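Local coordinates for protein oxalate--CoA ligase (Arabidopsis thaliana, PDB 5IE2) that belongs to the ANL superfamily of AMP-binding enzymes and, in this model, holds adenosine-5'-triphosphate in its ligand pocket, at residues G361-R366 and L404-R409; R409-I414 and Q502-A507; A346-N349 and E353-E356. All blocks are in the same frame, centred on the assembly; numbering follows the deposited sequence.

Interaction 1: residues G361-R366 and L404-R409. With ATP (adenosine-5'-triphosphate), chain C.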
loop_
_atom_site.group_PDB
_atom_site.type_symbol
_atom_site.label_atom_id
_atom_site.label_comp_id
_atom_site.label_asym_id
_atom_site.label_seq_id
_atom_site.Cartn_x
_atom_site.Cartn_y
_atom_site.Cartn_z
ATOM N N GLY A 361 13.535 14.644 13.814
ATOM C CA GLY A 361 12.623 14.318 14.900
ATOM C C GLY A 361 11.570 13.343 14.394
ATOM O O GLY A 361 11.629 12.852 13.246
ATOM N N GLU A 362 10.585 13.037 15.231
ATOM C CA GLU A 362 9.576 12.087 14.815
ATOM C C GLU A 362 8.508 12.786 13.974
ATOM O O GLU A 362 8.020 13.854 14.353
ATOM C CB GLU A 362 8.924 11.409 16.037
ATOM C CG GLU A 362 7.880 10.328 15.651
ATOM C CD GLU A 362 7.315 9.632 16.881
ATOM O OE1 GLU A 362 7.512 10.145 18.031
ATOM O OE2 GLU A 362 6.679 8.580 16.712
ATOM N N VAL A 363 8.129 12.161 12.871
ATOM C CA VAL A 363 7.045 12.696 12.057
ATOM C C VAL A 363 5.719 12.447 12.777
ATOM O O VAL A 363 5.444 11.296 13.148
ATOM C CB VAL A 363 7.027 12.013 10.662
ATOM C CG1 VAL A 363 5.929 12.618 9.808
ATOM C CG2 VAL A 363 8.397 12.168 9.989
ATOM N N CYS A 364 4.923 13.506 13.002
ATOM C CA CYS A 364 3.563 13.384 13.560
ATOM C C CYS A 364 2.562 13.991 12.576
ATOM O O CYS A 364 2.881 14.988 11.926
ATOM C CB CYS A 364 3.437 14.118 14.914
ATOM S SG CYS A 364 4.699 13.437 16.077
ATOM N N ILE A 365 1.376 13.397 12.498
ATOM C CA ILE A 365 0.373 13.837 11.532
ATOM C C ILE A 365 -0.961 14.110 12.208
ATOM O O ILE A 365 -1.254 13.605 13.286
ATOM C CB ILE A 365 0.157 12.787 10.417
ATOM C CG1 ILE A 365 -0.396 11.479 10.998
ATOM C CG2 ILE A 365 1.534 12.543 9.735
ATOM C CD1 ILE A 365 -0.648 10.353 9.881
ATOM N N ARG A 366 -1.777 14.902 11.529
ATOM C CA ARG A 366 -3.109 15.137 12.026
ATOM C C ARG A 366 -4.021 15.430 10.879
ATOM O O ARG A 366 -3.774 16.368 10.114
ATOM C CB ARG A 366 -3.113 16.297 13.000
ATOM C CG ARG A 366 -4.562 16.617 13.423
ATOM C CD ARG A 366 -4.614 18.186 13.475
ATOM N NE ARG A 366 -4.571 18.534 14.813
ATOM C CZ ARG A 366 -4.454 19.729 15.428
ATOM N NH1 ARG A 366 -4.235 20.939 14.872
ATOM N NH2 ARG A 366 -4.535 19.632 16.736
ATOM N N LEU A 404 9.733 16.593 2.886
ATOM C CA LEU A 404 10.122 15.679 3.940
ATOM C C LEU A 404 11.180 14.696 3.421
ATOM O O LEU A 404 11.061 14.154 2.330
ATOM C CB LEU A 404 8.879 14.936 4.476
ATOM C CG LEU A 404 9.029 13.788 5.474
ATOM C CD1 LEU A 404 9.649 14.317 6.764
ATOM C CD2 LEU A 404 7.663 13.147 5.741
ATOM N N HIS A 405 12.188 14.471 4.258
ATOM C CA HIS A 405 13.219 13.486 4.027
ATOM C C HIS A 405 13.211 12.501 5.167
ATOM O O HIS A 405 13.435 12.907 6.303
ATOM C CB HIS A 405 14.610 14.135 3.955
ATOM C CG HIS A 405 14.737 15.167 2.880
ATOM N ND1 HIS A 405 15.431 14.930 1.707
ATOM C CD2 HIS A 405 14.249 16.428 2.788
ATOM C CE1 HIS A 405 15.348 16.000 0.931
ATOM N NE2 HIS A 405 14.658 16.931 1.575
ATOM N N LEU A 406 12.967 11.227 4.881
ATOM C CA LEU A 406 12.937 10.208 5.945
ATOM C C LEU A 406 14.311 9.637 6.266
ATOM O O LEU A 406 15.135 9.380 5.382
ATOM C CB LEU A 406 11.996 9.079 5.543
ATOM C CG LEU A 406 10.539 9.524 5.473
ATOM C CD1 LEU A 406 9.769 8.404 4.742
ATOM C CD2 LEU A 406 9.923 9.829 6.824
ATOM N N VAL A 407 14.572 9.439 7.547
ATOM C CA VAL A 407 15.845 8.894 8.005
ATOM C C VAL A 407 15.628 7.424 8.329
ATOM O O VAL A 407 16.497 6.575 8.068
ATOM C CB VAL A 407 16.375 9.688 9.253
ATOM C CG1 VAL A 407 17.656 9.107 9.779
ATOM C CG2 VAL A 407 16.580 11.127 8.878
ATOM N N GLY A 408 14.467 7.120 8.898
ATOM C CA GLY A 408 14.135 5.711 9.075
ATOM C C GLY A 408 13.206 5.513 10.265
ATOM O O GLY A 408 12.896 6.465 10.972
ATOM N N ARG A 409 12.736 4.294 10.460
ATOM C CA ARG A 409 11.970 3.971 11.650
ATOM C C ARG A 409 12.837 4.092 12.871
ATOM O O ARG A 409 13.998 3.654 12.867
ATOM C CB ARG A 409 11.407 2.569 11.561
ATOM C CG ARG A 409 10.525 2.380 10.359
ATOM C CD ARG A 409 10.486 0.914 10.009
ATOM N NE ARG A 409 9.871 0.592 8.724
ATOM C CZ ARG A 409 8.598 0.241 8.604
ATOM N NH1 ARG A 409 7.816 0.226 9.693
ATOM N NH2 ARG A 409 8.107 -0.073 7.399
HETATM P PG ATP C . 4.189 -2.274 11.461
HETATM O O1G ATP C . 5.578 -2.078 12.070
HETATM O O2G ATP C . 3.514 -3.516 11.924
HETATM O O3G ATP C . 3.316 -1.038 11.663
HETATM P PB ATP C . 4.661 -1.258 8.800
HETATM O O1B ATP C . 5.528 -1.742 7.658
HETATM O O2B ATP C . 5.042 -0.061 9.596
HETATM O O3B ATP C . 4.350 -2.481 9.850
HETATM P PA ATP C . 2.696 -0.155 6.891
HETATM O O1A ATP C . 1.583 0.750 7.401
HETATM O O2A ATP C . 2.420 -1.118 5.802
HETATM O O3A ATP C . 3.177 -1.045 8.148
HETATM O "O5'" ATP C . 3.978 0.749 6.569
HETATM C "C5'" ATP C . 4.067 2.167 6.852
HETATM C "C4'" ATP C . 5.561 2.470 7.064
HETATM O "O4'" ATP C . 6.251 2.320 5.809
HETATM C "C3'" ATP C . 5.815 3.908 7.392
HETATM O "O3'" ATP C . 5.603 4.129 8.785
HETATM C "C2'" ATP C . 7.263 4.097 6.993
HETATM O "O2'" ATP C . 8.106 3.473 7.975
HETATM C "C1'" ATP C . 7.340 3.225 5.774
HETATM N N9 ATP C . 7.233 3.997 4.512
HETATM C C8 ATP C . 6.142 4.248 3.777
HETATM N N7 ATP C . 6.499 4.976 2.673
HETATM C C5 ATP C . 7.860 5.149 2.734
HETATM C C6 ATP C . 8.879 5.803 1.881
HETATM N N6 ATP C . 8.509 6.382 0.690
HETATM N N1 ATP C . 10.161 5.740 2.308
HETATM C C2 ATP C . 10.516 5.123 3.459
HETATM N N3 ATP C . 9.639 4.510 4.294
HETATM C C4 ATP C . 8.320 4.506 3.945
#
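Val363 sends a single methyl across to two leucines of the 404-409 strand. With CG1 opposite the backbone N (chi1 -178°), Val363 CG2 is left anti to the carbonyl carbon and meets Leu404 CD1 tip to tip at 4.1 Å. The same Val363 CG2 lies 4.2 Å from Leu406 CD2. The two strands are not sheet neighbours: each pairs with strand 394-398, which links their backbones, and their direct contact is made by side-chain methyls. Met345 of strand 344-348 touches both Val363 and Leu404.

Leu406 faces two ways. While CD2 serves the valine, its other methyl, CD1, lies 3.6 Å from C2 of ATP, on the adenine. Further along, Val407 and Gly408 both face Ile395 in a classic beta bulge, a break in the strand's alternation consistent with Arg409 reaching the same ligand as Leu406.

Arg409 runs extended from CG to NE along the ribose. Its guanidinium straddles the beta phosphate edge-on, with NH1 giving a nearly straight bond (165°) to ATP O2B at 2.8 Å and NH2 a longer one to ATP O1B at 3.1 Å. The ribose O2' sits over one face, 3.3 Å from Arg409 CZ. Two bonds at the edge and a hydroxyl on the face should limit rotation of this group. The strand thus gives ATP an apolar methyl at the adenine and a positive, two-pronged grip at the beta phosphate.

Interaction 2: residues R409-I414 and Q502-A507; sequences RIKELI and QRRIVA. With ATP (adenosine-5'-triphosphate), chain C.
Glu412 and Arg503 cross at about a right angle, and the glutamate lies against the arginine's methylene chain rather than pairing squarely with its head. Glu412 OE1 comes within 3.1 Å of Arg503 CD, whereas the ion pair from Glu412 OE1 to Arg503 NH1 is long, 3.8 Å. OE1 does arrive at the edge of the guanidinium, near its plane, but the carboxylate is turned 79° against it. A bend at chi3 (104°) swings the head of Arg503 off toward its stronger partners, a salt bridge to Asp427 and a hydrogen bond to the carbonyl of Ala441.

The other carboxylate oxygen is spoken for by water. One water donates to Glu412 OE2 at 2.6 Å and accepts from Arg503 N; a second donates to the same Glu412 OE2 at 2.7 Å and accepts from Arg504 N. Those two amides open the helix that follows Gln502 at the N-cap, so two waters bridge Glu412 OE2 to the helix N-terminus.

Arg504 runs out extended to meet Lys411, its NH2 3.6 Å from Lys411 CD, the two chains crossing obliquely with the charged ends apart. NH1 of this arginine makes a weak bond to Thr174 O. By position in the sequence Lys411 probably belongs to the hinge between the large N-terminal and small C-terminal domains, as in other ANL enzymes.

Arg409, which also binds ATP, completes the network through a long ion pair, its NE 3.9 Å from Glu412 OE1. With two loosely paired arginines and the start of a helix around it, Glu412 is probably stabilised as a carboxylate. The link it makes between the helix start and Arg409 rests on long ion pairs and water, which suggests a join that could give way fairly easily.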
loop_
_atom_site.group_PDB
_atom_site.type_symbol
_atom_site.label_atom_id
_atom_site.label_comp_id
_atom_site.label_asym_id
_atom_site.label_seq_id
_atom_site.Cartn_x
_atom_site.Cartn_y
_atom_site.Cartn_z
ATOM N N ARG A 409 12.736 4.294 10.460
ATOM C CA ARG A 409 11.970 3.971 11.650
ATOM C C ARG A 409 12.837 4.092 12.871
ATOM O O ARG A 409 13.998 3.654 12.867
ATOM C CB ARG A 409 11.407 2.569 11.561
ATOM C CG ARG A 409 10.525 2.380 10.359
ATOM C CD ARG A 409 10.486 0.914 10.009
ATOM N NE ARG A 409 9.871 0.592 8.724
ATOM C CZ ARG A 409 8.598 0.241 8.604
ATOM N NH1 ARG A 409 7.816 0.226 9.693
ATOM N NH2 ARG A 409 8.107 -0.073 7.399
ATOM N N ILE A 410 12.282 4.709 13.913
ATOM C CA ILE A 410 12.980 4.807 15.194
ATOM C C ILE A 410 13.623 3.475 15.583
ATOM O O ILE A 410 14.790 3.425 15.989
ATOM C CB ILE A 410 12.020 5.200 16.294
ATOM C CG1 ILE A 410 11.548 6.629 16.080
ATOM C CG2 ILE A 410 12.651 4.994 17.691
ATOM C CD1 ILE A 410 10.433 7.054 17.038
ATOM N N LYS A 411 12.872 2.395 15.461
ATOM C CA LYS A 411 13.384 1.095 15.916
ATOM C C LYS A 411 14.460 0.477 14.996
ATOM O O LYS A 411 15.121 -0.487 15.373
ATOM C CB LYS A 411 12.220 0.115 16.064
ATOM C CG LYS A 411 11.171 0.493 17.116
ATOM C CD LYS A 411 11.067 -0.596 18.195
ATOM C CE LYS A 411 9.717 -0.547 18.908
ATOM N NZ LYS A 411 8.706 0.162 18.062
ATOM N N GLU A 412 14.640 1.041 13.800
ATOM C CA GLU A 412 15.587 0.495 12.831
ATOM C C GLU A 412 16.881 1.267 12.717
ATOM O O GLU A 412 17.833 0.741 12.126
ATOM C CB GLU A 412 14.939 0.415 11.441
ATOM C CG GLU A 412 14.048 -0.802 11.335
ATOM C CD GLU A 412 13.399 -0.975 9.977
ATOM O OE1 GLU A 412 13.660 -0.162 9.040
ATOM O OE2 GLU A 412 12.610 -1.936 9.858
ATOM N N LEU A 413 16.941 2.488 13.278
ATOM C CA LEU A 413 18.172 3.276 13.218
ATOM C C LEU A 413 19.262 2.543 13.982
ATOM O O LEU A 413 19.002 1.919 15.029
ATOM C CB LEU A 413 17.994 4.667 13.796
ATOM C CG LEU A 413 16.912 5.539 13.135
ATOM C CD1 LEU A 413 16.902 6.938 13.757
ATOM C CD2 LEU A 413 17.164 5.648 11.652
ATOM N N ILE A 414 20.487 2.631 13.493
ATOM C CA ILE A 414 21.568 1.849 14.083
ATOM C C ILE A 414 22.425 2.688 14.995
ATOM O O ILE A 414 23.061 3.645 14.570
ATOM C CB ILE A 414 22.391 1.202 12.961
ATOM C CG1 ILE A 414 21.481 0.320 12.129
ATOM C CG2 ILE A 414 23.547 0.409 13.528
ATOM C CD1 ILE A 414 22.110 -0.186 10.860
ATOM N N GLN A 502 11.798 -7.025 5.143
ATOM C CA GLN A 502 11.868 -6.557 6.538
ATOM C C GLN A 502 13.227 -6.806 7.174
ATOM O O GLN A 502 13.701 -7.941 7.184
ATOM C CB GLN A 502 10.751 -7.134 7.415
ATOM C CG GLN A 502 9.387 -7.185 6.734
ATOM C CD GLN A 502 8.246 -7.412 7.718
ATOM O OE1 GLN A 502 8.301 -8.320 8.551
ATOM N NE2 GLN A 502 7.209 -6.587 7.624
ATOM N N ARG A 503 13.851 -5.742 7.687
ATOM C CA ARG A 503 15.252 -5.820 8.076
ATOM C C ARG A 503 15.446 -6.749 9.266
ATOM O O ARG A 503 16.436 -7.461 9.315
ATOM C CB ARG A 503 15.824 -4.451 8.468
ATOM C CG ARG A 503 15.316 -3.293 7.678
ATOM C CD ARG A 503 16.012 -2.017 8.088
ATOM N NE ARG A 503 16.914 -1.813 6.995
ATOM C CZ ARG A 503 16.700 -1.058 5.929
ATOM N NH1 ARG A 503 15.652 -0.250 5.834
ATOM N NH2 ARG A 503 17.636 -1.062 4.997
ATOM N N ARG A 504 14.485 -6.817 10.184
ATOM C CA ARG A 504 14.663 -7.698 11.342
ATOM C C ARG A 504 14.714 -9.175 10.939
ATOM O O ARG A 504 15.523 -9.949 11.449
ATOM C CB ARG A 504 13.538 -7.479 12.360
ATOM C CG ARG A 504 13.714 -6.227 13.198
ATOM C CD ARG A 504 12.510 -5.955 14.120
ATOM N NE ARG A 504 12.875 -5.042 15.216
ATOM C CZ ARG A 504 12.021 -4.503 16.087
ATOM N NH1 ARG A 504 10.733 -4.796 16.033
ATOM N NH2 ARG A 504 12.460 -3.685 17.035
ATOM N N ILE A 505 13.910 -9.536 9.952
ATOM C CA ILE A 505 13.898 -10.907 9.463
ATOM C C ILE A 505 15.213 -11.252 8.772
ATOM O O ILE A 505 15.761 -12.344 8.955
ATOM C CB ILE A 505 12.746 -11.148 8.494
ATOM C CG1 ILE A 505 11.461 -11.318 9.274
ATOM C CG2 ILE A 505 12.998 -12.386 7.639
ATOM C CD1 ILE A 505 10.883 -10.030 9.731
ATOM N N VAL A 506 15.705 -10.316 7.964
ATOM C CA VAL A 506 16.978 -10.488 7.282
ATOM C C VAL A 506 18.083 -10.683 8.307
ATOM O O VAL A 506 18.925 -11.589 8.186
ATOM C CB VAL A 506 17.324 -9.276 6.379
ATOM C CG1 VAL A 506 18.709 -9.415 5.799
ATOM C CG2 VAL A 506 16.292 -9.100 5.270
ATOM N N ALA A 507 18.053 -9.836 9.330
ATOM C CA ALA A 507 19.076 -9.839 10.368
ATOM C C ALA A 507 19.121 -11.175 11.065
ATOM O O ALA A 507 20.188 -11.807 11.113
ATOM C CB ALA A 507 18.832 -8.737 11.367
HETATM P PG ATP C . 4.189 -2.274 11.461
HETATM O O1G ATP C . 5.578 -2.078 12.070
HETATM O O2G ATP C . 3.514 -3.516 11.924
HETATM O O3G ATP C . 3.316 -1.038 11.663
HETATM P PB ATP C . 4.661 -1.258 8.800
HETATM O O1B ATP C . 5.528 -1.742 7.658
HETATM O O2B ATP C . 5.042 -0.061 9.596
HETATM O O3B ATP C . 4.350 -2.481 9.850
HETATM P PA ATP C . 2.696 -0.155 6.891
HETATM O O1A ATP C . 1.583 0.750 7.401
HETATM O O2A ATP C . 2.420 -1.118 5.802
HETATM O O3A ATP C . 3.177 -1.045 8.148
HETATM O "O5'" ATP C . 3.978 0.749 6.569
HETATM C "C5'" ATP C . 4.067 2.167 6.852
HETATM C "C4'" ATP C . 5.561 2.470 7.064
HETATM O "O4'" ATP C . 6.251 2.320 5.809
HETATM C "C3'" ATP C . 5.815 3.908 7.392
HETATM O "O3'" ATP C . 5.603 4.129 8.785
HETATM C "C2'" ATP C . 7.263 4.097 6.993
HETATM O "O2'" ATP C . 8.106 3.473 7.975
HETATM C "C1'" ATP C . 7.340 3.225 5.774
HETATM N N9 ATP C . 7.233 3.997 4.512
HETATM C C8 ATP C . 6.142 4.248 3.777
HETATM N N7 ATP C . 6.499 4.976 2.673
HETATM C C5 ATP C . 7.860 5.149 2.734
HETATM C C6 ATP C . 8.879 5.803 1.881
HETATM N N6 ATP C . 8.509 6.382 0.690
HETATM N N1 ATP C . 10.161 5.740 2.308
HETATM C C2 ATP C . 10.516 5.123 3.459
HETATM N N3 ATP C . 9.639 4.510 4.294
HETATM C C4 ATP C . 8.320 4.506 3.945
HETATM O O HOH W 1 12.168 -3.136 7.563
HETATM O O HOH W 2 12.331 -4.499 10.713
#

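Interaction 3: residues A346-N349 and E353-E356; sequences AILN and EIQE
A tight chain reversal at the end of strand 344-348 brings 353-356 back antiparallel beside 346-349, and the two join through a single beta bridge, Leu348 with Ile354. Backbone bonds flank this non-hydrogen-bonded pair on both sides. Gln355 N gives to Ile347 O at 2.8 Å, and Asn349 N gives to Glu353 O at 3.0 Å. On one side of the bridge, the side chains of the bridged pair touch, Leu348 CD1 lying 3.8 Å from Ile354 CG1.

Asn349 carries much of the side-chain bonding. Its CG sits between the backbone N and the carbonyl carbon (chi1 62°), which carries the amide over toward Glu353. OD1 accepts from Glu353 N at 2.9 Å, the donor lying well above the carbonyl plane. That oxygen also takes the amide of Lys351, two residues on, the bond that defines an Asx turn, so the asparagine side chain braces the reversal from within. From the other branch, Asn349 ND2 donates in its own amide plane to Glu353 OE1 at 3.0 Å, almost straight (169°), meeting the oxygen from above the carboxylate plane.

Gln355 approaches Asn349 at about a right angle. Bent at chi2 (-55°), it curls back so that NE2 donates to the carbonyl two residues back, Glu353 O, at 2.9 Å. That oxygen therefore has two donors, Asn349 N and Gln355 NE2, on opposite faces of its plane. The curl leaves Gln355 NE2 3.3 Å from Asn349 ND2, two donors that crowd without bonding. Nearer the bridge, Ile347 CG2 packs 4.0 Å from Gln355 CB, while Ile347 also touches Val363 of strand 361-366, the next strand of the antiparallel sheet.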
loop_
_atom_site.group_PDB
_atom_site.type_symbol
_atom_site.label_atom_id
_atom_site.label_comp_id
_atom_site.label_asym_id
_atom_site.label_seq_id
_atom_site.Cartn_x
_atom_site.Cartn_y
_atom_site.Cartn_z
ATOM N N ALA A 346 4.192 17.485 11.352
ATOM C CA ALA A 346 5.172 18.239 12.118
ATOM C C ALA A 346 6.292 17.313 12.550
ATOM O O ALA A 346 6.082 16.124 12.644
ATOM C CB ALA A 346 4.522 18.837 13.292
ATOM N N ILE A 347 7.476 17.857 12.825
ATOM C CA ILE A 347 8.616 17.048 13.255
ATOM C C ILE A 347 8.857 17.393 14.720
ATOM O O ILE A 347 9.098 18.555 15.037
ATOM C CB ILE A 347 9.880 17.391 12.419
ATOM C CG1 ILE A 347 9.651 17.175 10.925
ATOM C CG2 ILE A 347 11.105 16.643 12.930
ATOM C CD1 ILE A 347 9.492 15.669 10.566
ATOM N N LEU A 348 8.751 16.418 15.619
ATOM C CA LEU A 348 8.818 16.725 17.065
ATOM C C LEU A 348 10.011 16.056 17.742
ATOM O O LEU A 348 10.300 14.903 17.418
ATOM C CB LEU A 348 7.552 16.212 17.715
ATOM C CG LEU A 348 6.323 17.110 17.871
ATOM C CD1 LEU A 348 6.053 18.045 16.718
ATOM C CD2 LEU A 348 5.154 16.220 18.141
ATOM N N ASN A 349 10.689 16.714 18.692
ATOM C CA ASN A 349 11.666 15.972 19.486
ATOM C C ASN A 349 11.012 15.171 20.615
ATOM O O ASN A 349 9.786 15.134 20.735
ATOM C CB ASN A 349 12.772 16.892 20.054
ATOM C CG ASN A 349 12.258 17.960 21.011
ATOM O OD1 ASN A 349 11.160 17.870 21.559
ATOM N ND2 ASN A 349 13.082 18.976 21.233
ATOM N N GLU A 353 8.581 19.177 21.323
ATOM C CA GLU A 353 8.849 20.490 20.743
ATOM C C GLU A 353 8.977 20.425 19.210
ATOM O O GLU A 353 9.709 19.579 18.670
ATOM C CB GLU A 353 10.135 21.096 21.340
ATOM C CG GLU A 353 10.082 21.316 22.864
ATOM C CD GLU A 353 11.448 21.592 23.508
ATOM O OE1 GLU A 353 12.494 21.372 22.862
ATOM O OE2 GLU A 353 11.473 22.025 24.689
ATOM N N ILE A 354 8.291 21.323 18.509
ATOM C CA ILE A 354 8.350 21.344 17.046
ATOM C C ILE A 354 9.739 21.768 16.569
ATOM O O ILE A 354 10.337 22.708 17.101
ATOM C CB ILE A 354 7.282 22.258 16.477
ATOM C CG1 ILE A 354 5.930 21.806 16.998
ATOM C CG2 ILE A 354 7.245 22.173 14.955
ATOM C CD1 ILE A 354 4.815 22.799 16.688
ATOM N N GLN A 355 10.271 21.032 15.605
ATOM C CA GLN A 355 11.610 21.281 15.103
ATOM C C GLN A 355 11.648 22.235 13.922
ATOM O O GLN A 355 10.727 22.270 13.094
ATOM C CB GLN A 355 12.298 19.969 14.718
ATOM C CG GLN A 355 12.490 19.017 15.882
ATOM C CD GLN A 355 13.242 19.679 17.008
ATOM O OE1 GLN A 355 14.418 20.025 16.858
ATOM N NE2 GLN A 355 12.573 19.890 18.127
ATOM N N GLU A 356 12.741 22.993 13.858
ATOM C CA GLU A 356 13.023 23.888 12.749
ATOM C C GLU A 356 13.413 23.036 11.543
ATOM O O GLU A 356 13.837 21.886 11.709
ATOM C CB GLU A 356 14.153 24.859 13.124
ATOM C CG GLU A 356 13.712 26.197 13.807
ATOM C CD GLU A 356 12.579 26.948 13.080
ATOM O OE1 GLU A 356 12.770 27.355 11.907
ATOM O OE2 GLU A 356 11.492 27.137 13.676
#

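Overall arrangement
From the N terminus, interaction 3 comes first and closes a loop of just three residues, 350-352, at the end of strand 344-348. Interaction 1 then spans 37 residues between 361-366 and 404-409, and interaction 2 spans 87 between 409-414 and 502-507. The three follow in series, with none nested or crossed. Strands 344-348 and 361-366 are sheet neighbours, and backbone hydrogen bonds from Ala346 N to Cys364 O and from Glu362 N to Leu348 O tie interaction 3 to interaction 1. Arg409 belongs to interactions 1 and 2: it ends strand 404-409 and opens the loop that the start of helix 503-510 packs against. Interaction 3 stays about 8 Å from interaction 2 at the nearest atoms.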